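PDB 4ND2: lactate dehydrogenase, adjacent gene encodes predicted malate dehydrogenase from Cryptosporidium parvum, which probably catalyses the NAD-dependent interconversion of (S)-lactate and pyruvate, working as a four-subunit enzyme whose Rossmann fold holds the cofactor. Local coordinates for residues Y67-S73 against G107-C112; I22-L28 against V241-E245; F260-Y265 against I286-L291. All blocks are in the same frame, centred on the assembly; numbering follows the deposited sequence.

Contact 1: residues Y67-S73 against G107-C112; sequences YADISGS and GVKKYC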
ATOM      1  N   TYR A  67      -4.263 -12.000 -30.591  1.00 25.70           N
ATOM      2  CA  TYR A  67      -5.397 -11.226 -30.070  1.00 25.80           C
ATOM      3  C   TYR A  67      -6.429 -12.074 -29.326  1.00 25.98           C
ATOM      4  O   TYR A  67      -7.181 -11.552 -28.507  1.00 26.11           O
ATOM      5  CB  TYR A  67      -6.083 -10.420 -31.182  1.00 25.78           C
ATOM      6  CG  TYR A  67      -5.475  -9.052 -31.402  1.00 25.67           C
ATOM      7  CD1 TYR A  67      -4.855  -8.722 -32.604  1.00 25.54           C
ATOM      8  CD2 TYR A  67      -5.515  -8.087 -30.396  1.00 25.75           C
ATOM      9  CE1 TYR A  67      -4.298  -7.468 -32.799  1.00 25.66           C
ATOM     10  CE2 TYR A  67      -4.960  -6.833 -30.581  1.00 25.69           C
ATOM     11  CZ  TYR A  67      -4.353  -6.527 -31.782  1.00 25.70           C
ATOM     12  OH  TYR A  67      -3.802  -5.279 -31.961  1.00 26.02           O
ATOM     13  N   ALA A  68      -6.464 -13.376 -29.601  1.00 26.00           N
ATOM     14  CA  ALA A  68      -7.333 -14.285 -28.852  1.00 25.83           C
ATOM     15  C   ALA A  68      -7.048 -14.234 -27.347  1.00 25.36           C
ATOM     16  O   ALA A  68      -7.953 -14.436 -26.535  1.00 25.33           O
ATOM     17  CB  ALA A  68      -7.192 -15.708 -29.373  1.00 25.88           C
ATOM     18  N   ASP A  69      -5.798 -13.953 -26.982  1.00 25.11           N
ATOM     19  CA  ASP A  69      -5.394 -13.879 -25.575  1.00 25.33           C
ATOM     20  C   ASP A  69      -5.885 -12.628 -24.829  1.00 25.08           C
ATOM     21  O   ASP A  69      -5.772 -12.572 -23.606  1.00 24.95           O
ATOM     22  CB  ASP A  69      -3.867 -13.993 -25.443  1.00 25.67           C
ATOM     23  CG  ASP A  69      -3.351 -15.391 -25.748  1.00 26.35           C
ATOM     24  OD1 ASP A  69      -4.110 -16.366 -25.562  1.00 26.73           O
ATOM     25  OD2 ASP A  69      -2.177 -15.519 -26.161  1.00 26.44           O
ATOM     26  N   ILE A  70      -6.420 -11.632 -25.537  1.00 24.94           N
ATOM     27  CA  ILE A  70      -7.015 -10.467 -24.860  1.00 25.08           C
ATOM     28  C   ILE A  70      -8.521 -10.638 -24.640  1.00 25.37           C
ATOM     29  O   ILE A  70      -9.191  -9.720 -24.171  1.00 25.20           O
ATOM     30  CB  ILE A  70      -6.708  -9.124 -25.578  1.00 24.97           C
ATOM     31  CG1 ILE A  70      -7.586  -8.909 -26.816  1.00 24.87           C
ATOM     32  CG2 ILE A  70      -5.232  -9.046 -25.946  1.00 25.01           C
ATOM     33  CD1 ILE A  70      -7.603  -7.475 -27.301  1.00 24.94           C
ATOM     34  N   SER A  71      -9.044 -11.818 -24.974  1.00 25.88           N
ATOM     35  CA  SER A  71     -10.447 -12.147 -24.737  1.00 26.47           C
ATOM     36  C   SER A  71     -10.832 -11.931 -23.275  1.00 26.31           C
ATOM     37  O   SER A  71     -10.087 -12.303 -22.371  1.00 26.28           O
ATOM     38  CB  SER A  71     -10.717 -13.605 -25.122  1.00 27.14           C
ATOM     39  OG  SER A  71     -12.080 -13.929 -24.933  1.00 28.42           O
ATOM     40  N   GLY A  72     -11.994 -11.321 -23.054  1.00 26.53           N
ATOM     41  CA  GLY A  72     -12.499 -11.072 -21.702  1.00 26.29           C
ATOM     42  C   GLY A  72     -11.770  -9.984 -20.925  1.00 25.90           C
ATOM     43  O   GLY A  72     -11.931  -9.885 -19.707  1.00 26.14           O
ATOM     44  N   SER A  73     -10.977  -9.165 -21.617  1.00 24.86           N
ATOM     45  CA  SER A  73     -10.258  -8.069 -20.971  1.00 24.03           C
ATOM     46  C   SER A  73     -11.242  -6.999 -20.503  1.00 23.56           C
ATOM     47  O   SER A  73     -12.124  -6.586 -21.257  1.00 23.34           O
ATOM     48  CB  SER A  73      -9.230  -7.448 -21.924  1.00 23.96           C
ATOM     49  OG  SER A  73      -8.149  -8.334 -22.166  1.00 23.88           O
ATOM     50  N   GLY A 107      -9.034  -6.326 -33.520  1.00 27.35           N
ATOM     51  CA  GLY A 107      -8.771  -7.256 -32.423  1.00 27.18           C
ATOM     52  C   GLY A 107      -9.722  -7.064 -31.253  1.00 27.28           C
ATOM     53  O   GLY A 107     -10.309  -8.028 -30.756  1.00 26.98           O
ATOM     54  N   VAL A 108      -9.878  -5.815 -30.821  1.00 27.26           N
ATOM     55  CA  VAL A 108     -10.752  -5.478 -29.695  1.00 27.58           C
ATOM     56  C   VAL A 108     -12.215  -5.786 -30.023  1.00 28.36           C
ATOM     57  O   VAL A 108     -12.927  -6.373 -29.209  1.00 27.80           O
ATOM     58  CB  VAL A 108     -10.608  -3.992 -29.290  1.00 27.34           C
ATOM     59  CG1 VAL A 108     -11.674  -3.589 -28.276  1.00 27.18           C
ATOM     60  CG2 VAL A 108      -9.217  -3.728 -28.735  1.00 27.25           C
ATOM     61  N   LYS A 109     -12.652  -5.391 -31.215  1.00 29.59           N
ATOM     62  CA  LYS A 109     -14.026  -5.637 -31.653  1.00 31.24           C
ATOM     63  C   LYS A 109     -14.365  -7.130 -31.655  1.00 31.17           C
ATOM     64  O   LYS A 109     -15.483  -7.515 -31.315  1.00 31.40           O
ATOM     65  CB  LYS A 109     -14.252  -5.041 -33.048  1.00 32.82           C
ATOM     66  CG  LYS A 109     -15.702  -5.027 -33.505  1.00 34.41           C
ATOM     67  CD  LYS A 109     -15.840  -4.301 -34.834  1.00 35.82           C
ATOM     68  CE  LYS A 109     -17.296  -4.171 -35.247  1.00 36.99           C
ATOM     69  NZ  LYS A 109     -17.443  -3.319 -36.459  1.00 38.06           N
ATOM     70  N   LYS A 110     -13.394  -7.965 -32.019  1.00 31.19           N
ATOM     71  CA  LYS A 110     -13.610  -9.409 -32.086  1.00 31.55           C
ATOM     72  C   LYS A 110     -13.569 -10.089 -30.718  1.00 30.83           C
ATOM     73  O   LYS A 110     -14.402 -10.947 -30.433  1.00 30.99           O
ATOM     74  CB  LYS A 110     -12.581 -10.066 -33.011  1.00 32.26           C
ATOM     75  CG  LYS A 110     -12.789 -11.563 -33.191  1.00 33.16           C
ATOM     76  CD  LYS A 110     -11.909 -12.128 -34.293  1.00 34.11           C
ATOM     77  CE  LYS A 110     -12.184 -13.608 -34.508  1.00 34.69           C
ATOM     78  NZ  LYS A 110     -11.281 -14.194 -35.535  1.00 35.30           N
ATOM     79  N   TYR A 111     -12.610  -9.710 -29.875  1.00 29.80           N
ATOM     80  CA  TYR A 111     -12.308 -10.480 -28.662  1.00 29.39           C
ATOM     81  C   TYR A 111     -12.744  -9.856 -27.335  1.00 28.75           C
ATOM     82  O   TYR A 111     -13.000 -10.584 -26.375  1.00 28.25           O
ATOM     83  CB  TYR A 111     -10.817 -10.820 -28.627  1.00 29.68           C
ATOM     84  CG  TYR A 111     -10.421 -11.810 -29.699  1.00 30.02           C
ATOM     85  CD1 TYR A 111     -10.853 -13.134 -29.642  1.00 30.42           C
ATOM     86  CD2 TYR A 111      -9.626 -11.425 -30.776  1.00 30.30           C
ATOM     87  CE1 TYR A 111     -10.501 -14.048 -30.624  1.00 30.39           C
ATOM     88  CE2 TYR A 111      -9.267 -12.331 -31.762  1.00 30.63           C
ATOM     89  CZ  TYR A 111      -9.708 -13.641 -31.681  1.00 30.67           C
ATOM     90  OH  TYR A 111      -9.353 -14.545 -32.655  1.00 31.30           O
ATOM     91  N   CYS A 112     -12.822  -8.528 -27.264  1.00 27.98           N
ATOM     92  CA  CYS A 112     -13.293  -7.868 -26.042  1.00 27.45           C
ATOM     93  C   CYS A 112     -14.014  -6.548 -26.336  1.00 26.98           C
ATOM     94  O   CYS A 112     -13.551  -5.480 -25.937  1.00 26.81           O
ATOM     95  CB  CYS A 112     -12.133  -7.662 -25.061  1.00 27.34           C
ATOM     96  SG  CYS A 112     -10.696  -6.818 -25.755  1.00 27.32           S
TER
HETATM   97  O   HOH W   1     -14.515 -13.137 -26.977  1.00 52.81           O

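Contact 2: residues I22-L28 against V241-E245; sequences IVGKDNL and VKMAE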
ATOM      1  N   ILE A  22       3.581  -2.000 -12.944  1.00 17.07           N
ATOM      2  CA  ILE A  22       2.842  -1.299 -11.889  1.00 17.50           C
ATOM      3  C   ILE A  22       1.513  -1.984 -11.578  1.00 17.40           C
ATOM      4  O   ILE A  22       1.154  -2.132 -10.407  1.00 17.38           O
ATOM      5  CB  ILE A  22       2.605   0.181 -12.271  1.00 17.89           C
ATOM      6  CG1 ILE A  22       3.945   0.907 -12.446  1.00 18.08           C
ATOM      7  CG2 ILE A  22       1.737   0.888 -11.231  1.00 18.24           C
ATOM      8  CD1 ILE A  22       4.852   0.865 -11.237  1.00 18.37           C
ATOM      9  N   VAL A  23       0.788  -2.395 -12.617  1.00 17.35           N
ATOM     10  CA  VAL A  23      -0.462  -3.140 -12.441  1.00 17.58           C
ATOM     11  C   VAL A  23      -0.199  -4.397 -11.615  1.00 17.84           C
ATOM     12  O   VAL A  23      -0.937  -4.693 -10.673  1.00 17.23           O
ATOM     13  CB  VAL A  23      -1.101  -3.532 -13.795  1.00 17.66           C
ATOM     14  CG1 VAL A  23      -2.195  -4.576 -13.612  1.00 17.52           C
ATOM     15  CG2 VAL A  23      -1.659  -2.304 -14.504  1.00 17.78           C
ATOM     16  N   GLY A  24       0.852  -5.129 -11.984  1.00 18.18           N
ATOM     17  CA  GLY A  24       1.260  -6.326 -11.255  1.00 18.46           C
ATOM     18  C   GLY A  24       1.647  -6.030  -9.819  1.00 18.94           C
ATOM     19  O   GLY A  24       1.194  -6.707  -8.898  1.00 18.72           O
ATOM     20  N   LYS A  25       2.482  -5.010  -9.629  1.00 19.56           N
ATOM     21  CA  LYS A  25       2.908  -4.599  -8.289  1.00 20.26           C
ATOM     22  C   LYS A  25       1.715  -4.304  -7.376  1.00 20.52           C
ATOM     23  O   LYS A  25       1.692  -4.739  -6.227  1.00 20.45           O
ATOM     24  CB  LYS A  25       3.820  -3.374  -8.367  1.00 20.64           C
ATOM     25  CG  LYS A  25       4.293  -2.859  -7.015  1.00 21.12           C
ATOM     26  CD  LYS A  25       5.186  -1.639  -7.161  1.00 21.60           C
ATOM     27  CE  LYS A  25       5.827  -1.253  -5.837  1.00 22.10           C
ATOM     28  NZ  LYS A  25       4.831  -1.090  -4.745  1.00 22.43           N
ATOM     29  N   ASP A  26       0.731  -3.571  -7.892  1.00 20.92           N
ATOM     30  CA  ASP A  26      -0.456  -3.197  -7.110  1.00 21.19           C
ATOM     31  C   ASP A  26      -1.478  -4.331  -6.983  1.00 20.76           C
ATOM     32  O   ASP A  26      -2.456  -4.199  -6.247  1.00 20.08           O
ATOM     33  CB  ASP A  26      -1.153  -1.984  -7.738  1.00 21.79           C
ATOM     34  CG  ASP A  26      -0.287  -0.732  -7.735  1.00 22.58           C
ATOM     35  OD1 ASP A  26       0.663  -0.643  -6.929  1.00 23.58           O
ATOM     36  OD2 ASP A  26      -0.564   0.174  -8.545  1.00 23.22           O
ATOM     37  N   ASN A  27      -1.262  -5.433  -7.705  1.00 20.42           N
ATOM     38  CA  ASN A  27      -2.245  -6.513  -7.802  1.00 20.33           C
ATOM     39  C   ASN A  27      -3.623  -5.987  -8.227  1.00 19.76           C
ATOM     40  O   ASN A  27      -4.657  -6.439  -7.735  1.00 19.46           O
ATOM     41  CB  ASN A  27      -2.333  -7.294  -6.483  1.00 20.93           C
ATOM     42  CG  ASN A  27      -3.104  -8.603  -6.620  1.00 21.81           C
ATOM     43  OD1 ASN A  27      -3.081  -9.257  -7.663  1.00 22.75           O
ATOM     44  ND2 ASN A  27      -3.787  -8.989  -5.560  1.00 22.51           N
ATOM     45  N   LEU A  28      -3.619  -5.026  -9.148  1.00 19.20           N
ATOM     46  CA  LEU A  28      -4.854  -4.440  -9.674  1.00 19.04           C
ATOM     47  C   LEU A  28      -5.585  -5.418 -10.595  1.00 18.90           C
ATOM     48  O   LEU A  28      -6.815  -5.476 -10.604  1.00 18.56           O
ATOM     49  CB  LEU A  28      -4.535  -3.149 -10.433  1.00 19.01           C
ATOM     50  CG  LEU A  28      -5.690  -2.397 -11.096  1.00 19.07           C
ATOM     51  CD1 LEU A  28      -6.686  -1.909 -10.055  1.00 19.02           C
ATOM     52  CD2 LEU A  28      -5.151  -1.236 -11.918  1.00 19.01           C
ATOM     53  N   VAL A 241      -2.519   3.793 -15.502  1.00 17.08           N
ATOM     54  CA  VAL A 241      -2.906   2.895 -14.411  1.00 17.45           C
ATOM     55  C   VAL A 241      -3.940   3.564 -13.501  1.00 17.76           C
ATOM     56  O   VAL A 241      -4.906   2.924 -13.081  1.00 17.62           O
ATOM     57  CB  VAL A 241      -1.684   2.426 -13.583  1.00 17.55           C
ATOM     58  CG1 VAL A 241      -2.125   1.628 -12.360  1.00 17.72           C
ATOM     59  CG2 VAL A 241      -0.749   1.583 -14.438  1.00 17.64           C
ATOM     60  N   LYS A 242      -3.749   4.850 -13.212  1.00 18.14           N
ATOM     61  CA  LYS A 242      -4.720   5.599 -12.411  1.00 18.62           C
ATOM     62  C   LYS A 242      -6.092   5.589 -13.081  1.00 18.24           C
ATOM     63  O   LYS A 242      -7.111   5.437 -12.411  1.00 17.87           O
ATOM     64  CB  LYS A 242      -4.257   7.044 -12.180  1.00 19.43           C
ATOM     65  CG  LYS A 242      -2.949   7.197 -11.408  1.00 20.14           C
ATOM     66  CD  LYS A 242      -2.954   6.527 -10.040  1.00 20.85           C
ATOM     67  CE  LYS A 242      -3.946   7.178  -9.084  1.00 21.52           C
ATOM     68  NZ  LYS A 242      -3.919   6.515  -7.754  1.00 22.19           N
ATOM     69  N   MET A 243      -6.112   5.723 -14.405  1.00 18.11           N
ATOM     70  CA  MET A 243      -7.362   5.672 -15.168  1.00 18.18           C
ATOM     71  C   MET A 243      -7.992   4.279 -15.132  1.00 18.09           C
ATOM     72  O   MET A 243      -9.208   4.151 -14.994  1.00 17.77           O
ATOM     73  CB  MET A 243      -7.127   6.114 -16.615  1.00 18.34           C
ATOM     74  CG  MET A 243      -6.740   7.579 -16.739  1.00 18.61           C
ATOM     75  SD  MET A 243      -6.367   8.095 -18.425  1.00 18.93           S
ATOM     76  CE  MET A 243      -7.972   7.934 -19.196  1.00 18.66           C
ATOM     77  N   ALA A 244      -7.162   3.244 -15.252  1.00 18.14           N
ATOM     78  CA  ALA A 244      -7.630   1.860 -15.154  1.00 18.44           C
ATOM     79  C   ALA A 244      -8.206   1.560 -13.769  1.00 18.77           C
ATOM     80  O   ALA A 244      -9.238   0.893 -13.660  1.00 18.55           O
ATOM     81  CB  ALA A 244      -6.500   0.889 -15.479  1.00 18.38           C
ATOM     82  N   GLU A 245      -7.532   2.050 -12.726  1.00 19.40           N
ATOM     83  CA  GLU A 245      -8.012   1.938 -11.341  1.00 19.99           C
ATOM     84  C   GLU A 245      -9.408   2.530 -11.156  1.00 19.45           C
ATOM     85  O   GLU A 245     -10.264   1.929 -10.505  1.00 18.95           O
ATOM     86  CB  GLU A 245      -7.079   2.677 -10.381  1.00 21.32           C
ATOM     87  CG  GLU A 245      -5.752   2.008 -10.077  1.00 23.00           C
ATOM     88  CD  GLU A 245      -4.854   2.895  -9.229  1.00 24.30           C
ATOM     89  OE1 GLU A 245      -5.370   3.853  -8.614  1.00 26.15           O
ATOM     90  OE2 GLU A 245      -3.632   2.642  -9.176  1.00 25.77           O
TER
HETATM   91  O   HOH W   2      -3.185  -0.077  -9.259  1.00 33.81           O
HETATM   92  O   HOH W   3      -0.709   3.010  -8.937  1.00 36.29           O

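Contact 3: residues F260-Y265 against I286-L291; sequences FCSNHY and ILELDL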
ATOM      1  N   PHE A 260     -15.285  12.145 -25.198  1.00 24.33           N
ATOM      2  CA  PHE A 260     -16.250  12.672 -26.160  1.00 25.70           C
ATOM      3  C   PHE A 260     -17.159  13.705 -25.490  1.00 26.59           C
ATOM      4  O   PHE A 260     -18.043  13.355 -24.707  1.00 26.39           O
ATOM      5  CB  PHE A 260     -17.073  11.536 -26.775  1.00 26.02           C
ATOM      6  CG  PHE A 260     -17.864  11.947 -27.986  1.00 26.60           C
ATOM      7  CD1 PHE A 260     -19.253  11.992 -27.948  1.00 27.11           C
ATOM      8  CD2 PHE A 260     -17.221  12.292 -29.169  1.00 26.88           C
ATOM      9  CE1 PHE A 260     -19.983  12.370 -29.066  1.00 27.30           C
ATOM     10  CE2 PHE A 260     -17.945  12.672 -30.289  1.00 27.19           C
ATOM     11  CZ  PHE A 260     -19.327  12.711 -30.237  1.00 27.05           C
ATOM     12  N   CYS A 261     -16.920  14.975 -25.811  1.00 27.79           N
ATOM     13  CA  CYS A 261     -17.601  16.102 -25.178  1.00 29.14           C
ATOM     14  C   CYS A 261     -18.694  16.653 -26.097  1.00 30.63           C
ATOM     15  O   CYS A 261     -18.399  17.137 -27.194  1.00 29.97           O
ATOM     16  CB  CYS A 261     -16.574  17.188 -24.862  1.00 29.21           C
ATOM     17  SG  CYS A 261     -17.210  18.557 -23.876  1.00 29.99           S
ATOM     18  N   SER A 262     -19.948  16.586 -25.643  1.00 32.59           N
ATOM     19  CA  SER A 262     -21.108  16.903 -26.492  1.00 34.54           C
ATOM     20  C   SER A 262     -21.969  18.082 -26.028  1.00 35.88           C
ATOM     21  O   SER A 262     -22.547  18.780 -26.861  1.00 37.64           O
ATOM     22  CB  SER A 262     -21.999  15.667 -26.640  1.00 34.78           C
ATOM     23  OG  SER A 262     -21.367  14.687 -27.442  1.00 35.56           O
ATOM     24  N   ASN A 263     -22.082  18.296 -24.720  1.00 36.87           N
ATOM     25  CA  ASN A 263     -22.934  19.371 -24.192  1.00 37.48           C
ATOM     26  C   ASN A 263     -22.200  20.282 -23.212  1.00 35.80           C
ATOM     27  O   ASN A 263     -22.809  20.841 -22.300  1.00 35.38           O
ATOM     28  CB  ASN A 263     -24.175  18.772 -23.523  1.00 38.90           C
ATOM     29  CG  ASN A 263     -25.072  18.039 -24.502  1.00 40.38           C
ATOM     30  OD1 ASN A 263     -25.438  18.577 -25.549  1.00 42.03           O
ATOM     31  ND2 ASN A 263     -25.440  16.808 -24.163  1.00 41.34           N
ATOM     32  N   HIS A 264     -20.892  20.430 -23.409  1.00 34.39           N
ATOM     33  CA  HIS A 264     -20.058  21.237 -22.523  1.00 33.53           C
ATOM     34  C   HIS A 264     -18.991  21.968 -23.330  1.00 32.53           C
ATOM     35  O   HIS A 264     -18.661  21.559 -24.442  1.00 32.45           O
ATOM     36  CB  HIS A 264     -19.379  20.360 -21.462  1.00 33.60           C
ATOM     37  CG  HIS A 264     -20.275  19.319 -20.864  1.00 33.66           C
ATOM     38  ND1 HIS A 264     -21.051  19.554 -19.750  1.00 33.88           N
ATOM     39  CD2 HIS A 264     -20.513  18.034 -21.222  1.00 33.61           C
ATOM     40  CE1 HIS A 264     -21.728  18.460 -19.446  1.00 33.76           C
ATOM     41  NE2 HIS A 264     -21.419  17.524 -20.325  1.00 33.86           N
ATOM     42  N   TYR A 265     -18.469  23.054 -22.762  1.00 31.58           N
ATOM     43  CA  TYR A 265     -17.373  23.832 -23.358  1.00 31.30           C
ATOM     44  C   TYR A 265     -17.644  24.327 -24.785  1.00 31.92           C
ATOM     45  O   TYR A 265     -16.711  24.537 -25.561  1.00 32.37           O
ATOM     46  CB  TYR A 265     -16.063  23.031 -23.308  1.00 30.55           C
ATOM     47  CG  TYR A 265     -15.648  22.647 -21.904  1.00 29.61           C
ATOM     48  CD1 TYR A 265     -15.895  21.373 -21.406  1.00 29.18           C
ATOM     49  CD2 TYR A 265     -15.020  23.568 -21.070  1.00 29.39           C
ATOM     50  CE1 TYR A 265     -15.521  21.021 -20.118  1.00 28.80           C
ATOM     51  CE2 TYR A 265     -14.644  23.228 -19.781  1.00 29.03           C
ATOM     52  CZ  TYR A 265     -14.896  21.954 -19.310  1.00 28.62           C
ATOM     53  OH  TYR A 265     -14.523  21.617 -18.031  1.00 27.84           O
ATOM     54  N   ILE A 286     -19.031  14.716 -17.478  1.00 26.40           N
ATOM     55  CA  ILE A 286     -17.992  15.718 -17.706  1.00 26.07           C
ATOM     56  C   ILE A 286     -18.313  16.956 -16.870  1.00 26.34           C
ATOM     57  O   ILE A 286     -19.449  17.429 -16.879  1.00 26.21           O
ATOM     58  CB  ILE A 286     -17.894  16.104 -19.197  1.00 25.94           C
ATOM     59  CG1 ILE A 286     -17.342  14.929 -20.012  1.00 25.99           C
ATOM     60  CG2 ILE A 286     -17.004  17.331 -19.381  1.00 25.99           C
ATOM     61  CD1 ILE A 286     -17.499  15.084 -21.509  1.00 26.12           C
ATOM     62  N   LEU A 287     -17.314  17.472 -16.156  1.00 26.61           N
ATOM     63  CA  LEU A 287     -17.483  18.667 -15.329  1.00 26.97           C
ATOM     64  C   LEU A 287     -17.143  19.934 -16.112  1.00 27.17           C
ATOM     65  O   LEU A 287     -16.233  19.931 -16.945  1.00 26.25           O
ATOM     66  CB  LEU A 287     -16.600  18.592 -14.082  1.00 27.06           C
ATOM     67  CG  LEU A 287     -16.768  17.363 -13.189  1.00 27.35           C
ATOM     68  CD1 LEU A 287     -15.869  17.483 -11.969  1.00 27.63           C
ATOM     69  CD2 LEU A 287     -18.219  17.178 -12.771  1.00 27.72           C
ATOM     70  N   GLU A 288     -17.871  21.012 -15.825  1.00 27.48           N
ATOM     71  CA  GLU A 288     -17.671  22.300 -16.492  1.00 28.43           C
ATOM     72  C   GLU A 288     -16.892  23.266 -15.601  1.00 27.94           C
ATOM     73  O   GLU A 288     -17.440  23.817 -14.643  1.00 27.76           O
ATOM     74  CB  GLU A 288     -19.022  22.925 -16.859  1.00 29.79           C
ATOM     75  CG  GLU A 288     -19.870  22.073 -17.788  1.00 31.20           C
ATOM     76  CD  GLU A 288     -21.222  22.692 -18.117  1.00 32.70           C
ATOM     77  OE1 GLU A 288     -21.644  23.649 -17.431  1.00 33.86           O
ATOM     78  OE2 GLU A 288     -21.871  22.206 -19.069  1.00 33.39           O
ATOM     79  N   LEU A 289     -15.617  23.471 -15.925  1.00 27.72           N
ATOM     80  CA  LEU A 289     -14.777  24.437 -15.216  1.00 27.76           C
ATOM     81  C   LEU A 289     -15.236  25.868 -15.487  1.00 28.28           C
ATOM     82  O   LEU A 289     -15.825  26.152 -16.527  1.00 27.91           O
ATOM     83  CB  LEU A 289     -13.311  24.297 -15.639  1.00 27.66           C
ATOM     84  CG  LEU A 289     -12.582  23.012 -15.240  1.00 27.49           C
ATOM     85  CD1 LEU A 289     -11.241  22.925 -15.951  1.00 27.59           C
ATOM     86  CD2 LEU A 289     -12.396  22.945 -13.732  1.00 27.45           C
ATOM     87  N   ASP A 290     -14.956  26.760 -14.541  1.00 29.18           N
ATOM     88  CA  ASP A 290     -15.263  28.178 -14.695  1.00 30.33           C
ATOM     89  C   ASP A 290     -14.096  28.856 -15.404  1.00 29.70           C
ATOM     90  O   ASP A 290     -13.127  29.268 -14.768  1.00 31.16           O
ATOM     91  CB  ASP A 290     -15.515  28.818 -13.326  1.00 31.53           C
ATOM     92  CG  ASP A 290     -16.059  30.239 -13.425  1.00 33.27           C
ATOM     93  OD1 ASP A 290     -16.753  30.559 -14.416  1.00 34.13           O
ATOM     94  OD2 ASP A 290     -15.795  31.034 -12.497  1.00 35.05           O
ATOM     95  N   LEU A 291     -14.191  28.956 -16.726  1.00 28.68           N
ATOM     96  CA  LEU A 291     -13.117  29.519 -17.536  1.00 28.13           C
ATOM     97  C   LEU A 291     -13.296  31.017 -17.736  1.00 28.31           C
ATOM     98  O   LEU A 291     -14.411  31.496 -17.940  1.00 27.89           O
ATOM     99  CB  LEU A 291     -13.068  28.834 -18.904  1.00 27.89           C
ATOM    100  CG  LEU A 291     -12.816  27.325 -18.907  1.00 27.69           C
ATOM    101  CD1 LEU A 291     -12.863  26.787 -20.329  1.00 27.68           C
ATOM    102  CD2 LEU A 291     -11.485  26.997 -18.245  1.00 27.51           C
TER

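Contact 1: residues Y67-S73 against G107-C112
The ring of Tyr-111 lies flat against the backbone of the short 3-10 turn 67-70, with Ala-68 CA 3.6 Å from its centroid and only 11° off the ring normal, a CH-pi contact over the centre of the face. The carbonyl carbon of Tyr-67 sits over the rim of that same face, while CG of Lys-110 covers the other. At the flank of the turn, Ala-68 CB adds an apolar touch to Tyr-111 CE1. A second CH-pi contact runs the opposite way: Gly-107 CA stands over one face of the Tyr-67 ring, 4.0 Å from its centroid. Each segment thus supplies one ring and one piece of main chain, and the bare alpha carbon of Gly-107 is what lets the Tyr-67 ring come so close to the helix. Further along, Ile-70 lies against the residues where the helix ends. Its CG1 lies between the backbone N and the carbonyl carbon (chi1 78°), and from there CD1 reaches Cys-112 SG at 3.5 Å. Polar links between the segments are indirect or weak. The carbonyl O of Tyr-111 receives a CA-H...O contact from Ser-71 CA at 3.4 Å and a hydrogen bond from a water that also pairs with Ser-71 OG. Within the type II turn from Ile-70 to Ser-73, Ile-70 O is gripped twice by Ser-73, through OG and through N, both from the same face of its plane. The contact packs the end of helix 94-111 against the link between strands 61-64 and 75-78 of the Rossmann domain; Ile-70 also touches Ala-8 of strand 6-10, and Cys-112 rests on Val-76 of strand 75-78.

Contact 2: residues I22-L28 against V241-E245
Val-241 points its CB at the helix 14-26 and divides its two methyls among three partners. CG1, anti to the backbone N (chi1 173°), meets Ile-22 CG2 at 4.1 Å and, on the side of the helix end, Leu-28 CD2. CG2 touches the same Ile-22 methyl and also Val-23 CG2, 4.0 Å away. One valine is therefore wedged among three aliphatic side chains, two from the last turns of the helix and one from just beyond its Schellman motif at Asn-27. Leu-28 continues the apolar patch one turn further along the partner helix: its CD2 lies 3.8 Å from Glu-245 CG and grazes Ala-244 CB. Here the glutamate offers its methylene group, its chain running at about a right angle to the leucine. Beyond CG that chain is extended, and it carries OE2 to within 4.0 Å of Asp-26 OD2, the two carboxylate planes being 68° apart. Two waters bridge the two acidic oxygens, each donating one hydrogen bond to Asp-26 OD2 and another to Glu-245 OE2; the first is 2.7 Å from Asp-26 OD2 and 2.8 Å from Glu-245 OE2. The remaining oxygens face cations: Glu-245 OE1 forms salt bridges with Lys-242 NZ and with Lys-251, and Asp-26 OD1 with Lys-25 of the second subunit. The short helical segments run at 49° to each other, joining a helix of the NAD-binding domain to one of the C-terminal domain. Chemically, the contact has an apolar part of valine, isoleucine and leucine methyls beside an acidic, hydrated part, and the lysines together with the paired waters probably offset the repulsion and keep both carboxylates ionised.

Contact 3: residues F260-Y265 against I286-L291
Tyr-265 reaches across with its hydroxyl and clasps the main chain of 286-291 at two points: OH donates to Leu-287 O at 2.6 Å and accepts from Leu-289 N at 3.0 Å. The N-H...O angle of that second bond is 170°, close to straight. Donor and acceptor roles on one oxygen fix where the ring ends, and the ring edge is packed as well, with Ile-286 CG2 beside CE1 and Leu-291 CD1 3.9 Å from CD2. Ile-286 completes this tight half. Its CB lies against a face of the His-264 ring in a CH-pi contact, 4.1 Å from the centroid, while CD1 reaches across to the end of strand 253-261, against Cys-261 CB. The other half is held more sparingly. His-264 ND1 donates to Glu-288 OE2 at 2.9 Å with an N-H...O angle of 148°, arriving on the anti side of the carboxylate; the ring and carboxylate planes stand 77° apart, so the two groups meet almost crosswise. This pair is partly exposed and adjoins Asn-263, which is exposed and makes little contact. Gln-201 of the fourth subunit donates a hydrogen bond to Glu-288 O. Strands 253-261 and 284-286 are the outer members of a three-stranded antiparallel sheet with 270-279 between them, and the loop segments that leave the two strands meet beside Pro-275 and Leu-299. Consecutive in the chain, the three strands form a beta-meander in the alpha/beta C-terminal domain of the lactate/malate dehydrogenase family.

Overall arrangement
The three contacts show packing within each domain and one junction between the domains of a dehydrogenase. Contact 1 lies wholly within the NAD-binding domain, contact 3 wholly within the C-terminal domain, and contact 2 bridges the two. Along the chain, contact 1 is nested inside the long loop that contact 2 closes, and contact 3 follows. None touches another: contact 2 comes within about 10 Å of each of the others, nearest atoms, whereas contacts 1 and 3 have centres 32 Å apart. The Tyr-67 side chain lies about 5 Å from the bound cofactor analogue and that of Val-241 about 13 Å, while contact 3 stands away from the annotated sites.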